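Local atomic coordinates of fimbria adhesin protein (Klebsiella pneumoniae, PDB entry 3U4K), a protein that binds human collagen V through its receptor-binding domain, the part described here, and so probably attaches the fimbriated bacterium to host tissue. Residues 37-42 against 57-62; 92-97 against 114-119; 103-108 against 135-140. All coordinates share one frame; numbering follows the deposited sequence.

Contact 3, the pairing of strands 103-111 and 133-141, lies at the middle of one antiparallel sheet of the jelly-roll receptor-binding domain, and the other two contacts adjoin it on different edges. Contact 1 joins through strand 53-61, the neighbour of 133-141: W59 O approaches F135 N at 2.6 Å, a probable hydrogen bond, and the centres of contacts 1 and 3 are about 11 Å apart. Contact 2 attaches to strand 103-111 by probable hydrogen bonds, Y96 N to L105 O at 2.7 Å and Y117 N to F107 O at 2.9 Å; its centre is about 8 Å from that of contact 3. Contacts 1 and 2 do not touch, their nearest atoms being about 7 Å apart.

Contact 1 of 3, residues 37-42 against 57-62; sequences MAMGRV and KTWTMP
The indole of W59 meets the backbone and side chain of M37 broadside, while K57, whose CG overlies the six-membered ring from the other face, slides past M39 in the opposite direction. M37 and M39 are both selenomethionines, and M37 lies across the indole at about a right angle. Its CA is 3.4 Å from W59 CZ2, its CB is 3.8 Å from W59 CH2, and its CG sits over the same face before the selenium end leads away into the interior. K57 is two residues earlier on the strand than W59, and its CG stands 3.7 Å above the ring plane, displaced toward the rim. The indole therefore lies between M37 on one face and CG of K57 on the other. A38 contributes its carbonyl, with A38 O at the indole edge, near the ring plane.

The first bond of the K57 side chain is directed at the other segment, CG is anti to the backbone N (chi1 -155°), and K57 CD comes within 3.7 Å of M39 CG. The same CD is 3.4 Å from A38 O, a van der Waals approach. M39 is bent at its last torsion (chi3 57°), which turns CE back to lie 3.8 Å from K57 CB. The segments share no hydrogen bond and meet through packing, in which the A38 carbonyl takes part.

In the jelly-roll, the loop holding M37 to M39 leads into strand 40-43, which pairs with strand 175-178, and M37 itself is hydrogen-bonded through its backbone to S169. Strand 53-61 belongs to a different sheet, beside strand 133-141, where M39 also reaches L137. M37 continues inward to T168 and L170 of strand 166-170, and W59 touches I35 of strand 33-36.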
HETATM    1  N   MSE A  37       2.586   5.577   6.461  1.00 62.47           N
HETATM    2  CA  MSE A  37       3.328   4.312   6.511  1.00 65.01           C
HETATM    3  C   MSE A  37       4.729   4.445   7.068  1.00 66.06           C
HETATM    4  O   MSE A  37       5.649   3.765   6.610  1.00 66.38           O
HETATM    5  CB  MSE A  37       3.351   3.695   5.112  1.00 66.09           C
HETATM    6  CG  MSE A  37       1.938   3.378   4.620  1.00 70.52           C
HETATM    7 SE   MSE A  37       1.963   2.322   2.950  1.00 75.42          SE
HETATM    8  CE  MSE A  37       2.880   3.622   1.786  1.00 73.38           C
ATOM      9  N   ALA A  38       4.899   5.308   8.070  1.00 67.09           N
ATOM     10  CA  ALA A  38       6.207   5.559   8.683  1.00 68.93           C
ATOM     11  C   ALA A  38       6.803   4.296   9.305  1.00 71.15           C
ATOM     12  O   ALA A  38       6.182   3.662  10.163  1.00 71.55           O
ATOM     13  CB  ALA A  38       6.106   6.670   9.718  1.00 68.56           C
HETATM   14  N   MSE A  39       8.007   3.937   8.858  1.00 72.60           N
HETATM   15  CA  MSE A  39       8.685   2.725   9.329  1.00 71.85           C
HETATM   16  C   MSE A  39      10.002   3.048   9.985  1.00 70.19           C
HETATM   17  O   MSE A  39      10.579   2.203  10.668  1.00 70.78           O
HETATM   18  CB  MSE A  39       8.890   1.739   8.177  1.00 72.87           C
HETATM   19  CG  MSE A  39       7.559   1.137   7.721  1.00 77.76           C
HETATM   20 SE   MSE A  39       7.766  -0.577   6.752  1.00 82.79          SE
HETATM   21  CE  MSE A  39       8.727  -1.596   8.144  1.00 81.45           C
ATOM     22  N   GLY A  40      10.485   4.273   9.794  1.00 69.18           N
ATOM     23  CA  GLY A  40      11.777   4.696  10.336  1.00 68.34           C
ATOM     24  C   GLY A  40      12.973   4.128   9.586  1.00 69.71           C
ATOM     25  O   GLY A  40      12.903   3.864   8.379  1.00 66.76           O
ATOM     26  N   ARG A  41      14.069   3.928  10.315  1.00 70.45           N
ATOM     27  CA  ARG A  41      15.345   3.510   9.733  1.00 69.50           C
ATOM     28  C   ARG A  41      15.470   1.986   9.676  1.00 67.62           C
ATOM     29  O   ARG A  41      15.165   1.295  10.650  1.00 68.26           O
ATOM     30  CB  ARG A  41      16.492   4.113  10.543  1.00 73.36           C
ATOM     31  CG  ARG A  41      17.818   4.209   9.808  1.00 79.61           C
ATOM     32  CD  ARG A  41      18.809   5.050  10.600  1.00 83.31           C
ATOM     33  NE  ARG A  41      20.180   4.893  10.117  1.00 88.03           N
ATOM     34  CZ  ARG A  41      21.029   3.958  10.543  1.00 91.28           C
ATOM     35  NH1 ARG A  41      20.660   3.077  11.467  1.00 90.42           N
ATOM     36  NH2 ARG A  41      22.256   3.901  10.038  1.00 91.87           N
ATOM     37  N   VAL A  42      15.918   1.471   8.533  1.00 65.05           N
ATOM     38  CA  VAL A  42      16.042   0.023   8.322  1.00 65.14           C
ATOM     39  C   VAL A  42      17.408  -0.343   7.728  1.00 65.73           C
ATOM     40  O   VAL A  42      17.833   0.244   6.730  1.00 64.60           O
ATOM     41  CB  VAL A  42      14.915  -0.517   7.405  1.00 64.71           C
ATOM     42  CG1 VAL A  42      15.121  -1.994   7.087  1.00 65.34           C
ATOM     43  CG2 VAL A  42      13.546  -0.300   8.034  1.00 64.74           C
ATOM     44  N   LYS A  57       5.505  -3.916   8.246  1.00 64.07           N
ATOM     45  CA  LYS A  57       4.705  -3.157   9.211  1.00 65.39           C
ATOM     46  C   LYS A  57       3.212  -3.268   8.923  1.00 65.48           C
ATOM     47  O   LYS A  57       2.788  -3.223   7.765  1.00 66.01           O
ATOM     48  CB  LYS A  57       5.134  -1.691   9.258  1.00 65.45           C
ATOM     49  CG  LYS A  57       4.821  -1.009  10.580  1.00 66.44           C
ATOM     50  CD  LYS A  57       5.509   0.342  10.694  1.00 67.04           C
ATOM     51  CE  LYS A  57       5.848   0.679  12.139  1.00 67.65           C
ATOM     52  NZ  LYS A  57       4.666   0.600  13.039  1.00 66.16           N
ATOM     53  N   THR A  58       2.426  -3.400   9.989  1.00 64.06           N
ATOM     54  CA  THR A  58       0.985  -3.608   9.875  1.00 63.31           C
ATOM     55  C   THR A  58       0.187  -2.590  10.688  1.00 62.19           C
ATOM     56  O   THR A  58       0.406  -2.429  11.887  1.00 62.21           O
ATOM     57  CB  THR A  58       0.601  -5.052  10.270  1.00 61.64           C
ATOM     58  OG1 THR A  58       1.050  -5.949   9.251  1.00 62.38           O
ATOM     59  CG2 THR A  58      -0.898  -5.206  10.433  1.00 60.42           C
ATOM     60  N   TRP A  59      -0.729  -1.903  10.010  1.00 62.15           N
ATOM     61  CA  TRP A  59      -1.684  -1.019  10.662  1.00 64.97           C
ATOM     62  C   TRP A  59      -3.057  -1.622  10.621  1.00 67.55           C
ATOM     63  O   TRP A  59      -3.441  -2.251   9.633  1.00 66.91           O
ATOM     64  CB  TRP A  59      -1.706   0.342   9.987  1.00 64.74           C
ATOM     65  CG  TRP A  59      -0.360   1.009   9.938  1.00 64.31           C
ATOM     66  CD1 TRP A  59       0.131   1.992  10.790  1.00 64.25           C
ATOM     67  CD2 TRP A  59       0.720   0.763   8.976  1.00 65.30           C
ATOM     68  NE1 TRP A  59       1.401   2.359  10.431  1.00 65.86           N
ATOM     69  CE2 TRP A  59       1.815   1.658   9.354  1.00 65.36           C
ATOM     70  CE3 TRP A  59       0.884  -0.082   7.881  1.00 66.02           C
ATOM     71  CZ2 TRP A  59       3.011   1.690   8.653  1.00 64.90           C
ATOM     72  CZ3 TRP A  59       2.098  -0.040   7.183  1.00 64.84           C
ATOM     73  CH2 TRP A  59       3.132   0.828   7.560  1.00 63.99           C
ATOM     74  N   THR A  60      -3.810  -1.436  11.699  1.00 70.23           N
ATOM     75  CA  THR A  60      -5.183  -1.921  11.758  1.00 75.18           C
ATOM     76  C   THR A  60      -6.176  -0.759  11.689  1.00 78.45           C
ATOM     77  O   THR A  60      -5.886   0.354  12.143  1.00 74.76           O
ATOM     78  CB  THR A  60      -5.448  -2.763  13.029  1.00 76.02           C
ATOM     79  OG1 THR A  60      -5.340  -1.933  14.193  1.00 76.46           O
ATOM     80  CG2 THR A  60      -4.456  -3.922  13.138  1.00 74.23           C
HETATM   81  N   MSE A  61      -7.338  -1.022  11.099  1.00 83.11           N
HETATM   82  CA  MSE A  61      -8.454  -0.080  11.136  1.00 85.20           C
HETATM   83  C   MSE A  61      -9.600  -0.775  11.814  1.00 83.12           C
HETATM   84  O   MSE A  61     -10.000  -1.868  11.399  1.00 80.82           O
HETATM   85  CB  MSE A  61      -8.851   0.434   9.753  1.00 92.13           C
HETATM   86  CG  MSE A  61      -8.934  -0.659   8.693  1.00101.89           C
HETATM   87 SE   MSE A  61      -8.998   0.183   6.914  1.00119.64          SE
HETATM   88  CE  MSE A  61      -7.332  -0.596   6.201  1.00106.17           C
ATOM     89  N   PRO A  62     -10.135  -0.160  12.883  1.00 84.28           N
ATOM     90  CA  PRO A  62     -11.243  -0.760  13.625  1.00 84.94           C
ATOM     91  C   PRO A  62     -12.494  -0.868  12.760  1.00 84.45           C
ATOM     92  O   PRO A  62     -12.706  -0.031  11.876  1.00 82.16           O
ATOM     93  CB  PRO A  62     -11.473   0.229  14.776  1.00 85.97           C
ATOM     94  CG  PRO A  62     -10.928   1.528  14.283  1.00 86.42           C
ATOM     95  CD  PRO A  62      -9.755   1.160  13.423  1.00 85.93           C
TER

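Contact 2 of 3, residues 92-97 against 114-119; sequences ANKVYS and SMIYPD
K94 stretches across to residues 116-118 and delivers its ammonium to two backbone carbonyls. NZ donates to I116 O at 2.9 Å and to P118 O at 3.1 Å, and in both bonds it is tilted by nearly 30° from the carbonyl plane. The chain is fully extended beyond CG, with chi4 at -179° placing NZ within reach of both oxygens, which lie close together on one side of it. Its methylene groups run past Y117 O and the P118 ring on the way: K94 CB lies 3.3 Å from Y117 O, and K94 CD is 3.9 Å from P118 CD, where the two side chains cross obliquely. The peptide bond before P118 is cis, so the chain turns sharply just where the lysine grips it, with the two acceptor carbonyls on either side of that turn in sequence.

Y96 turns its ring edge and hydroxyl to P118 in this inner part. P118 CD meets the ring near its plane and is 3.5 Å from Y96 OH; the phenol ring is buried and also touches V83 of strand 74-83. Both segments run beside strand 103-111 in the antiparallel sheet of the jelly-roll, Y96 bonded by backbone to L105 and Y117 to F107. K94 thus ties together two short pieces of chain that border the same long strand. It sits in a turn in which both N93 and K94 have left-handed backbone angles, closed by a bond from V95 N to A92 O.

The solvent side is held by less. There I116 is exposed, and its CG2 branch rests on K94, 3.7 Å from CD. D119 OD2 is 4.5 Å from K94 NZ, too far for a salt bridge, although the opposite charge may still steady the ammonium electrostatically.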
ATOM      1  N   ALA A  92       7.352  -9.007 -10.582  1.00 77.16           N
ATOM      2  CA  ALA A  92       6.645 -10.269 -10.350  1.00 77.17           C
ATOM      3  C   ALA A  92       6.015 -10.326  -8.956  1.00 76.76           C
ATOM      4  O   ALA A  92       6.429  -9.601  -8.049  1.00 77.10           O
ATOM      5  CB  ALA A  92       7.582 -11.450 -10.562  1.00 76.17           C
ATOM      6  N   ASN A  93       5.004 -11.186  -8.807  1.00 74.91           N
ATOM      7  CA  ASN A  93       4.327 -11.430  -7.524  1.00 74.35           C
ATOM      8  C   ASN A  93       3.854 -10.171  -6.797  1.00 73.34           C
ATOM      9  O   ASN A  93       3.880 -10.109  -5.563  1.00 72.76           O
ATOM     10  CB  ASN A  93       5.207 -12.274  -6.599  1.00 75.90           C
ATOM     11  CG  ASN A  93       5.608 -13.592  -7.221  1.00 76.63           C
ATOM     12  OD1 ASN A  93       6.197 -13.627  -8.301  1.00 76.82           O
ATOM     13  ND2 ASN A  93       5.297 -14.686  -6.538  1.00 78.05           N
ATOM     14  N   LYS A  94       3.428  -9.177  -7.577  1.00 72.75           N
ATOM     15  CA  LYS A  94       2.919  -7.900  -7.064  1.00 69.58           C
ATOM     16  C   LYS A  94       3.916  -7.177  -6.146  1.00 69.85           C
ATOM     17  O   LYS A  94       3.535  -6.563  -5.147  1.00 70.44           O
ATOM     18  CB  LYS A  94       1.551  -8.090  -6.391  1.00 68.24           C
ATOM     19  CG  LYS A  94       0.460  -8.583  -7.334  1.00 66.85           C
ATOM     20  CD  LYS A  94      -0.896  -8.615  -6.648  1.00 65.23           C
ATOM     21  CE  LYS A  94      -1.913  -9.424  -7.435  1.00 63.05           C
ATOM     22  NZ  LYS A  94      -3.243  -9.422  -6.764  1.00 62.54           N
ATOM     23  N   VAL A  95       5.197  -7.265  -6.505  1.00 68.61           N
ATOM     24  CA  VAL A  95       6.268  -6.557  -5.810  1.00 65.83           C
ATOM     25  C   VAL A  95       6.700  -5.384  -6.686  1.00 66.45           C
ATOM     26  O   VAL A  95       6.961  -5.553  -7.877  1.00 66.13           O
ATOM     27  CB  VAL A  95       7.480  -7.476  -5.532  1.00 64.40           C
ATOM     28  CG1 VAL A  95       8.580  -6.718  -4.802  1.00 64.30           C
ATOM     29  CG2 VAL A  95       7.060  -8.698  -4.729  1.00 63.27           C
ATOM     30  N   TYR A  96       6.766  -4.198  -6.091  1.00 67.14           N
ATOM     31  CA  TYR A  96       7.093  -2.982  -6.823  1.00 69.22           C
ATOM     32  C   TYR A  96       8.526  -2.545  -6.564  1.00 70.39           C
ATOM     33  O   TYR A  96       8.912  -2.304  -5.420  1.00 70.74           O
ATOM     34  CB  TYR A  96       6.122  -1.856  -6.453  1.00 70.90           C
ATOM     35  CG  TYR A  96       4.764  -1.966  -7.112  1.00 71.99           C
ATOM     36  CD1 TYR A  96       4.391  -1.086  -8.132  1.00 72.60           C
ATOM     37  CD2 TYR A  96       3.852  -2.951  -6.723  1.00 70.86           C
ATOM     38  CE1 TYR A  96       3.151  -1.181  -8.743  1.00 72.05           C
ATOM     39  CE2 TYR A  96       2.611  -3.056  -7.331  1.00 72.66           C
ATOM     40  CZ  TYR A  96       2.265  -2.170  -8.338  1.00 72.30           C
ATOM     41  OH  TYR A  96       1.033  -2.273  -8.942  1.00 71.66           O
ATOM     42  N   SER A  97       9.307  -2.442  -7.634  1.00 71.07           N
ATOM     43  CA  SER A  97      10.689  -1.978  -7.548  1.00 70.28           C
ATOM     44  C   SER A  97      10.746  -0.475  -7.274  1.00 70.19           C
ATOM     45  O   SER A  97       9.778   0.245  -7.528  1.00 69.60           O
ATOM     46  CB  SER A  97      11.437  -2.318  -8.836  1.00 70.57           C
ATOM     47  OG  SER A  97      10.812  -1.704  -9.949  1.00 74.12           O
ATOM     48  N   SER A 114      -9.964  -9.215   1.525  1.00 76.19           N
ATOM     49  CA  SER A 114      -8.519  -9.413   1.539  1.00 78.09           C
ATOM     50  C   SER A 114      -7.938  -9.402   0.134  1.00 77.89           C
ATOM     51  O   SER A 114      -8.413 -10.128  -0.739  1.00 81.65           O
ATOM     52  CB  SER A 114      -8.172 -10.728   2.241  1.00 78.74           C
ATOM     53  OG  SER A 114      -8.667 -10.731   3.571  1.00 81.11           O
HETATM   54  N   MSE A 115      -6.917  -8.574  -0.080  1.00 75.06           N
HETATM   55  CA  MSE A 115      -6.267  -8.476  -1.391  1.00 74.89           C
HETATM   56  C   MSE A 115      -4.851  -7.946  -1.323  1.00 72.55           C
HETATM   57  O   MSE A 115      -4.499  -7.152  -0.443  1.00 70.33           O
HETATM   58  CB  MSE A 115      -7.124  -7.642  -2.353  1.00 76.66           C
HETATM   59  CG  MSE A 115      -6.993  -6.134  -2.137  1.00 81.30           C
HETATM   60 SE   MSE A 115      -8.652  -5.207  -2.667  1.00 85.62          SE
HETATM   61  CE  MSE A 115      -9.077  -4.453  -0.892  1.00 84.65           C
ATOM     62  N   ILE A 116      -4.030  -8.406  -2.266  1.00 67.09           N
ATOM     63  CA  ILE A 116      -2.695  -7.869  -2.489  1.00 63.56           C
ATOM     64  C   ILE A 116      -2.764  -6.925  -3.689  1.00 63.71           C
ATOM     65  O   ILE A 116      -3.266  -7.297  -4.755  1.00 65.45           O
ATOM     66  CB  ILE A 116      -1.661  -8.993  -2.725  1.00 61.72           C
ATOM     67  CG1 ILE A 116      -1.611  -9.931  -1.509  1.00 59.83           C
ATOM     68  CG2 ILE A 116      -0.281  -8.407  -3.004  1.00 61.00           C
ATOM     69  CD1 ILE A 116      -1.126 -11.333  -1.805  1.00 56.81           C
ATOM     70  N   TYR A 117      -2.286  -5.698  -3.498  1.00 62.67           N
ATOM     71  CA  TYR A 117      -2.326  -4.664  -4.531  1.00 62.87           C
ATOM     72  C   TYR A 117      -1.410  -5.025  -5.703  1.00 64.87           C
ATOM     73  O   TYR A 117      -0.295  -5.501  -5.483  1.00 65.54           O
ATOM     74  CB  TYR A 117      -1.883  -3.326  -3.942  1.00 63.11           C
ATOM     75  CG  TYR A 117      -2.898  -2.615  -3.072  1.00 62.26           C
ATOM     76  CD1 TYR A 117      -3.359  -1.349  -3.419  1.00 63.13           C
ATOM     77  CD2 TYR A 117      -3.377  -3.189  -1.893  1.00 61.26           C
ATOM     78  CE1 TYR A 117      -4.279  -0.681  -2.629  1.00 63.66           C
ATOM     79  CE2 TYR A 117      -4.298  -2.524  -1.095  1.00 61.85           C
ATOM     80  CZ  TYR A 117      -4.746  -1.269  -1.468  1.00 62.46           C
ATOM     81  OH  TYR A 117      -5.660  -0.588  -0.691  1.00 63.33           O
ATOM     82  N   PRO A 118      -1.874  -4.803  -6.950  1.00 66.39           N
ATOM     83  CA  PRO A 118      -3.195  -4.286  -7.304  1.00 68.04           C
ATOM     84  C   PRO A 118      -4.268  -5.374  -7.418  1.00 68.67           C
ATOM     85  O   PRO A 118      -3.953  -6.548  -7.652  1.00 66.15           O
ATOM     86  CB  PRO A 118      -2.955  -3.635  -8.667  1.00 65.59           C
ATOM     87  CG  PRO A 118      -1.869  -4.451  -9.273  1.00 66.28           C
ATOM     88  CD  PRO A 118      -1.023  -4.982  -8.142  1.00 66.53           C
ATOM     89  N   ASP A 119      -5.522  -4.961  -7.244  1.00 70.55           N
ATOM     90  CA  ASP A 119      -6.685  -5.836  -7.376  1.00 71.39           C
ATOM     91  C   ASP A 119      -7.951  -4.989  -7.502  1.00 72.44           C
ATOM     92  O   ASP A 119      -7.888  -3.757  -7.513  1.00 70.60           O
ATOM     93  CB  ASP A 119      -6.793  -6.779  -6.169  1.00 72.46           C
ATOM     94  CG  ASP A 119      -7.403  -8.130  -6.529  1.00 74.63           C
ATOM     95  OD1 ASP A 119      -7.715  -8.357  -7.719  1.00 73.02           O
ATOM     96  OD2 ASP A 119      -7.563  -8.971  -5.616  1.00 75.91           O
TER

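Contact 3 of 3, residues 103-108 against 135-140; sequences IGLRFS and FTLDII
The guanidinium of R106 receives D138 at its edge and I140 over one face. D138 OD2 lies in the guanidinium plane, 2.7 Å from R106 NH2, in a nearly straight salt bridge (169° at the hydrogen), while I140 CD1 is offset toward the rim, 4.3 Å above that plane. R106 and D138 run side by side in the same direction, but their flat groups are turned 64° apart; NH2 approaches OD2 on its anti side. A bend at chi3 of R106 (51°) sets NE on the course back toward D138. The other carboxylate oxygen, D138 OD1, is bound by T56 OG1 of strand 53-61, so this buried aspartate has partners from both neighbouring strands.

The F135 ring carries S108 O over one face, 3.6 Å above the plane and toward the rim. Its CZ touches F107 CB at 3.8 Å, the two side chains meeting at a slant.

These groups hang from a regular antiparallel ladder within the jelly-roll sheet. G104 with I140, R106 with D138 and S108 with T136 are hydrogen-bonded pairs, each joined by two backbone bonds such as T136 N to S108 O at 2.8 Å. L105 with I139 and F107 with L137 form the non-hydrogen-bonded pairs between them.

In this pair of strands, L105, F107, L137 and I139 form an apolar side, while R106, D138, S108 and T136 share the other with I140. On the apolar side L137 CD1 is 3.5 Å from F107 CE2 and 3.8 Å from L105 CD2, and M39, from the loop before strand 40-43, packs onto L137 and I139. On the side of R106 and D138, S108 OG makes a weak bond to T136 O, whereas T136 OG1 pairs with T58 OG1 of strand 53-61.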
ATOM      1  N   ILE A 103      15.402  -2.888  -4.006  1.00 75.30           N
ATOM      2  CA  ILE A 103      14.407  -2.668  -2.955  1.00 73.12           C
ATOM      3  C   ILE A 103      12.988  -2.744  -3.513  1.00 70.61           C
ATOM      4  O   ILE A 103      12.611  -1.958  -4.385  1.00 70.17           O
ATOM      5  CB  ILE A 103      14.654  -1.337  -2.201  1.00 73.88           C
ATOM      6  CG1 ILE A 103      15.978  -1.389  -1.420  1.00 76.33           C
ATOM      7  CG2 ILE A 103      13.495  -0.999  -1.271  1.00 74.29           C
ATOM      8  CD1 ILE A 103      16.106  -2.517  -0.413  1.00 74.39           C
ATOM      9  N   GLY A 104      12.216  -3.700  -3.002  1.00 69.29           N
ATOM     10  CA  GLY A 104      10.839  -3.923  -3.440  1.00 70.02           C
ATOM     11  C   GLY A 104       9.782  -3.562  -2.409  1.00 69.25           C
ATOM     12  O   GLY A 104      10.064  -3.479  -1.212  1.00 69.86           O
ATOM     13  N   LEU A 105       8.559  -3.347  -2.884  1.00 68.03           N
ATOM     14  CA  LEU A 105       7.431  -3.013  -2.017  1.00 64.75           C
ATOM     15  C   LEU A 105       6.187  -3.817  -2.381  1.00 63.71           C
ATOM     16  O   LEU A 105       5.819  -3.912  -3.554  1.00 62.49           O
ATOM     17  CB  LEU A 105       7.126  -1.513  -2.069  1.00 62.73           C
ATOM     18  CG  LEU A 105       8.116  -0.534  -1.427  1.00 64.72           C
ATOM     19  CD1 LEU A 105       7.623   0.892  -1.593  1.00 64.46           C
ATOM     20  CD2 LEU A 105       8.349  -0.831   0.047  1.00 66.87           C
ATOM     21  N   ARG A 106       5.555  -4.402  -1.366  1.00 63.82           N
ATOM     22  CA  ARG A 106       4.295  -5.115  -1.542  1.00 63.54           C
ATOM     23  C   ARG A 106       3.257  -4.627  -0.529  1.00 63.72           C
ATOM     24  O   ARG A 106       3.498  -4.630   0.681  1.00 63.19           O
ATOM     25  CB  ARG A 106       4.506  -6.627  -1.437  1.00 63.45           C
ATOM     26  CG  ARG A 106       3.348  -7.467  -1.967  1.00 65.63           C
ATOM     27  CD  ARG A 106       3.635  -8.956  -1.845  1.00 67.13           C
ATOM     28  NE  ARG A 106       4.059  -9.307  -0.489  1.00 71.83           N
ATOM     29  CZ  ARG A 106       4.721 -10.413  -0.158  1.00 72.98           C
ATOM     30  NH1 ARG A 106       5.048 -11.310  -1.082  1.00 73.82           N
ATOM     31  NH2 ARG A 106       5.060 -10.621   1.108  1.00 70.95           N
ATOM     32  N   PHE A 107       2.109  -4.197  -1.043  1.00 65.60           N
ATOM     33  CA  PHE A 107       1.019  -3.690  -0.214  1.00 65.08           C
ATOM     34  C   PHE A 107      -0.110  -4.702  -0.204  1.00 65.16           C
ATOM     35  O   PHE A 107      -0.547  -5.168  -1.260  1.00 66.11           O
ATOM     36  CB  PHE A 107       0.500  -2.356  -0.753  1.00 63.52           C
ATOM     37  CG  PHE A 107       1.581  -1.382  -1.123  1.00 64.61           C
ATOM     38  CD1 PHE A 107       2.211  -1.457  -2.365  1.00 64.60           C
ATOM     39  CD2 PHE A 107       1.962  -0.379  -0.238  1.00 64.81           C
ATOM     40  CE1 PHE A 107       3.205  -0.556  -2.711  1.00 62.84           C
ATOM     41  CE2 PHE A 107       2.955   0.529  -0.582  1.00 64.79           C
ATOM     42  CZ  PHE A 107       3.577   0.438  -1.818  1.00 63.97           C
ATOM     43  N   SER A 108      -0.577  -5.043   0.993  1.00 65.54           N
ATOM     44  CA  SER A 108      -1.645  -6.021   1.147  1.00 66.91           C
ATOM     45  C   SER A 108      -2.664  -5.575   2.190  1.00 67.01           C
ATOM     46  O   SER A 108      -2.359  -4.780   3.081  1.00 66.99           O
ATOM     47  CB  SER A 108      -1.070  -7.391   1.517  1.00 66.58           C
ATOM     48  OG  SER A 108      -0.472  -7.356   2.802  1.00 69.04           O
ATOM     49  N   PHE A 135      -3.774  -3.371   7.267  1.00 64.21           N
ATOM     50  CA  PHE A 135      -3.005  -3.017   6.075  1.00 65.96           C
ATOM     51  C   PHE A 135      -1.537  -3.323   6.335  1.00 64.60           C
ATOM     52  O   PHE A 135      -1.000  -2.947   7.377  1.00 65.41           O
ATOM     53  CB  PHE A 135      -3.200  -1.546   5.695  1.00 66.53           C
ATOM     54  CG  PHE A 135      -2.680  -1.200   4.326  1.00 68.86           C
ATOM     55  CD1 PHE A 135      -3.499  -1.316   3.207  1.00 69.48           C
ATOM     56  CD2 PHE A 135      -1.368  -0.763   4.149  1.00 70.60           C
ATOM     57  CE1 PHE A 135      -3.021  -1.005   1.942  1.00 69.71           C
ATOM     58  CE2 PHE A 135      -0.885  -0.451   2.886  1.00 68.80           C
ATOM     59  CZ  PHE A 135      -1.713  -0.571   1.781  1.00 68.95           C
ATOM     60  N   THR A 136      -0.895  -4.006   5.389  1.00 64.76           N
ATOM     61  CA  THR A 136       0.488  -4.459   5.575  1.00 65.29           C
ATOM     62  C   THR A 136       1.425  -4.060   4.432  1.00 64.38           C
ATOM     63  O   THR A 136       1.193  -4.401   3.269  1.00 64.09           O
ATOM     64  CB  THR A 136       0.554  -5.986   5.816  1.00 65.22           C
ATOM     65  OG1 THR A 136      -0.179  -6.310   7.004  1.00 65.93           O
ATOM     66  CG2 THR A 136       1.991  -6.459   5.983  1.00 64.11           C
ATOM     67  N   LEU A 137       2.479  -3.329   4.789  1.00 65.75           N
ATOM     68  CA  LEU A 137       3.554  -2.977   3.867  1.00 65.26           C
ATOM     69  C   LEU A 137       4.740  -3.926   4.048  1.00 66.34           C
ATOM     70  O   LEU A 137       5.202  -4.158   5.169  1.00 65.36           O
ATOM     71  CB  LEU A 137       3.989  -1.523   4.080  1.00 64.02           C
ATOM     72  CG  LEU A 137       5.197  -0.983   3.306  1.00 65.38           C
ATOM     73  CD1 LEU A 137       4.963  -0.999   1.802  1.00 65.25           C
ATOM     74  CD2 LEU A 137       5.561   0.420   3.768  1.00 64.83           C
ATOM     75  N   ASP A 138       5.214  -4.479   2.937  1.00 68.81           N
ATOM     76  CA  ASP A 138       6.364  -5.377   2.944  1.00 70.89           C
ATOM     77  C   ASP A 138       7.526  -4.783   2.167  1.00 71.28           C
ATOM     78  O   ASP A 138       7.363  -4.366   1.016  1.00 71.06           O
ATOM     79  CB  ASP A 138       5.997  -6.738   2.346  1.00 73.25           C
ATOM     80  CG  ASP A 138       5.250  -7.633   3.320  1.00 76.10           C
ATOM     81  OD1 ASP A 138       5.261  -7.347   4.538  1.00 76.83           O
ATOM     82  OD2 ASP A 138       4.659  -8.635   2.863  1.00 77.71           O
ATOM     83  N   ILE A 139       8.691  -4.738   2.805  1.00 70.07           N
ATOM     84  CA  ILE A 139       9.928  -4.358   2.127  1.00 67.42           C
ATOM     85  C   ILE A 139      10.700  -5.623   1.746  1.00 66.96           C
ATOM     86  O   ILE A 139      11.112  -6.400   2.613  1.00 66.41           O
ATOM     87  CB  ILE A 139      10.787  -3.404   2.981  1.00 65.90           C
ATOM     88  CG1 ILE A 139      10.000  -2.128   3.301  1.00 63.51           C
ATOM     89  CG2 ILE A 139      12.076  -3.055   2.251  1.00 67.78           C
ATOM     90  CD1 ILE A 139      10.605  -1.286   4.404  1.00 61.47           C
ATOM     91  N   ILE A 140      10.874  -5.814   0.440  1.00 65.80           N
ATOM     92  CA  ILE A 140      11.444  -7.037  -0.123  1.00 67.31           C
ATOM     93  C   ILE A 140      12.824  -6.768  -0.716  1.00 69.41           C
ATOM     94  O   ILE A 140      13.054  -5.707  -1.312  1.00 67.53           O
ATOM     95  CB  ILE A 140      10.529  -7.611  -1.239  1.00 67.38           C
ATOM     96  CG1 ILE A 140       9.059  -7.682  -0.784  1.00 67.15           C
ATOM     97  CG2 ILE A 140      11.043  -8.955  -1.754  1.00 65.08           C
ATOM     98  CD1 ILE A 140       8.780  -8.608   0.384  1.00 67.32           C
TER